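Local structure of UspA1 (Moraxella catarrhalis, 3NTN) at residues 120-126 and 151-157. The protein forms the head and neck of a trimeric autotransporter adhesin on the bacterial outer membrane, which probably binds host ligands such as fibronectin and CEACAM1. Residues are numbered along the deposited sequence; the frame is centred on the assembly and turned at random.
With SO4 (sulfate ion), chain G.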
loop_
_atom_site.group_PDB
_atom_site.type_symbol
_atom_site.label_atom_id
_atom_site.label_comp_id
_atom_site.label_asym_id
_atom_site.label_seq_id
_atom_site.Cartn_x
_atom_site.Cartn_y
_atom_site.Cartn_z
ATOM N N ASN B 120 -3.469 13.192 -4.923
ATOM C CA ASN B 120 -4.848 13.467 -4.530
ATOM C C ASN B 120 -5.384 12.487 -3.481
ATOM O O ASN B 120 -6.577 12.247 -3.365
ATOM C CB ASN B 120 -5.786 13.429 -5.735
ATOM C CG ASN B 120 -5.595 14.558 -6.654
ATOM O OD1 ASN B 120 -5.126 15.617 -6.265
ATOM N ND2 ASN B 120 -5.986 14.360 -7.914
ATOM N N THR B 121 -4.512 11.887 -2.715
ATOM C CA THR B 121 -4.956 10.897 -1.749
ATOM C C THR B 121 -5.521 11.541 -0.465
ATOM O O THR B 121 -4.928 12.467 0.057
ATOM C CB THR B 121 -3.836 9.877 -1.499
ATOM O OG1 THR B 121 -3.735 9.053 -2.677
ATOM C CG2 THR B 121 -4.152 8.965 -0.307
ATOM N N ALA B 122 -6.672 11.067 0.022
ATOM C CA ALA B 122 -7.188 11.551 1.309
ATOM C C ALA B 122 -7.110 10.549 2.475
ATOM O O ALA B 122 -7.328 9.347 2.293
ATOM C CB ALA B 122 -8.630 12.096 1.155
ATOM N N GLY B 123 -6.803 11.083 3.671
ATOM C CA GLY B 123 -6.846 10.347 4.933
ATOM C C GLY B 123 -8.293 10.067 5.308
ATOM O O GLY B 123 -9.221 10.824 4.947
ATOM N N LYS B 124 -8.496 8.978 6.049
ATOM C CA LYS B 124 -9.845 8.573 6.491
ATOM C C LYS B 124 -9.768 7.936 7.858
ATOM O O LYS B 124 -8.851 7.163 8.135
ATOM C CB LYS B 124 -10.426 7.563 5.491
ATOM C CG LYS B 124 -11.941 7.633 5.328
ATOM C CD LYS B 124 -12.358 6.685 4.212
ATOM C CE LYS B 124 -13.669 6.009 4.528
ATOM N NZ LYS B 124 -14.340 5.758 3.240
ATOM N N ALA B 125 -10.742 8.236 8.706
ATOM C CA ALA B 125 -10.823 7.685 10.049
ATOM C C ALA B 125 -11.106 6.167 10.001
ATOM O O ALA B 125 -11.920 5.714 9.221
ATOM C CB ALA B 125 -11.950 8.452 10.832
ATOM N N ALA B 126 -10.414 5.383 10.805
ATOM C CA ALA B 126 -10.725 3.958 10.945
ATOM C C ALA B 126 -12.173 3.686 11.413
ATOM O O ALA B 126 -12.692 4.376 12.293
ATOM C CB ALA B 126 -9.732 3.299 11.910
ATOM N N GLY B 151 -5.377 4.401 12.603
ATOM C CA GLY B 151 -5.353 5.000 11.270
ATOM C C GLY B 151 -5.649 4.039 10.139
ATOM O O GLY B 151 -5.878 2.861 10.363
ATOM N N THR B 152 -5.678 4.538 8.913
ATOM C CA THR B 152 -6.007 3.710 7.776
ATOM C C THR B 152 -4.880 3.829 6.757
ATOM O O THR B 152 -4.010 4.666 6.910
ATOM C CB THR B 152 -7.330 4.152 7.140
ATOM O OG1 THR B 152 -7.326 5.587 6.926
ATOM C CG2 THR B 152 -8.514 3.732 8.031
ATOM N N VAL B 153 -4.887 3.009 5.720
ATOM C CA VAL B 153 -3.950 3.147 4.662
ATOM C C VAL B 153 -4.806 3.652 3.512
ATOM O O VAL B 153 -5.739 2.965 3.124
ATOM C CB VAL B 153 -3.294 1.803 4.304
ATOM C CG1 VAL B 153 -2.451 1.957 3.072
ATOM C CG2 VAL B 153 -2.415 1.283 5.460
ATOM N N SER B 154 -4.552 4.866 3.005
ATOM C CA SER B 154 -5.398 5.355 1.914
ATOM C C SER B 154 -4.685 5.291 0.605
ATOM O O SER B 154 -3.463 5.548 0.542
ATOM C CB SER B 154 -5.888 6.767 2.165
ATOM O OG SER B 154 -6.666 7.182 1.042
ATOM N N VAL B 155 -5.415 4.864 -0.430
ATOM C CA VAL B 155 -4.863 4.831 -1.785
ATOM C C VAL B 155 -5.474 5.834 -2.738
ATOM O O VAL B 155 -5.091 5.858 -3.907
ATOM C CB VAL B 155 -4.863 3.422 -2.411
ATOM C CG1 VAL B 155 -4.102 2.390 -1.511
ATOM C CG2 VAL B 155 -6.274 2.922 -2.758
ATOM N N GLY B 156 -6.411 6.677 -2.286
ATOM C CA GLY B 156 -7.063 7.657 -3.206
ATOM C C GLY B 156 -7.987 8.597 -2.439
ATOM O O GLY B 156 -7.788 8.758 -1.246
ATOM N N LYS B 157 -8.952 9.258 -3.103
ATOM C CA LYS B 157 -10.010 10.040 -2.369
ATOM C C LYS B 157 -11.377 9.604 -2.876
ATOM O O LYS B 157 -11.457 8.904 -3.883
ATOM C CB LYS B 157 -9.866 11.568 -2.518
ATOM C CG LYS B 157 -9.754 12.094 -3.975
ATOM C CD LYS B 157 -9.894 13.631 -4.151
ATOM C CE LYS B 157 -10.983 14.209 -3.265
ATOM N NZ LYS B 157 -11.620 15.545 -3.739
HETATM S S SO4 G . -15.541 9.316 2.866
HETATM O O1 SO4 G . -15.563 8.176 1.944
HETATM O O2 SO4 G . -15.508 10.544 2.058
HETATM O O3 SO4 G . -16.665 9.260 3.826
HETATM O O4 SO4 G . -14.329 9.306 3.691
HETATM O O HOH W 1 -5.927 8.463 7.162
#
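Thr152 and Ser154, the residues flanking Val153, direct their CB atoms at 120-126, and each hydroxyl donates a hydrogen bond to a carbonyl of that loop; Val153 points away from it, as alternation along a strand requires. From Thr152 CB, itself 3.5 Å from Lys124 O, the side chain forks. OG1 lies between the backbone N and carbonyl carbon (chi1 49°) and donates to Lys124 O at 2.5 Å; CG2 passes the same oxygen at 3.4 Å and packs against Ala126 CA at 3.7 Å. A water accepts from Lys124 N and donates to Thr152 OG1, making this hydroxyl both donor and acceptor. Ser154 OG, anti to its own N (chi1 178°), reaches Ala122 O at 2.6 Å, the donor tilted 28° from the carbonyl plane. Thr121 OG1 is hydrogen-bonded to Leu117 O, while its CG2 meets Ser154. Farther on, Ala122 N donates to Gly156 O at 2.9 Å, and Ala122 CB meets Lys157 CB. Lys124 sends its amine away to a sulfate ion, probably from the crystallisation liquor.

Strand 153-154 is outermost in the chain's parallel beta-roll sheet, which a strand of the second subunit continues. Two of the three direct hydrogen bonds across the contact need a side-chain hydroxyl, so the attachment rests on residue type at Thr152 and Ser154, with Ala122 N to Gly156 O the single backbone bond.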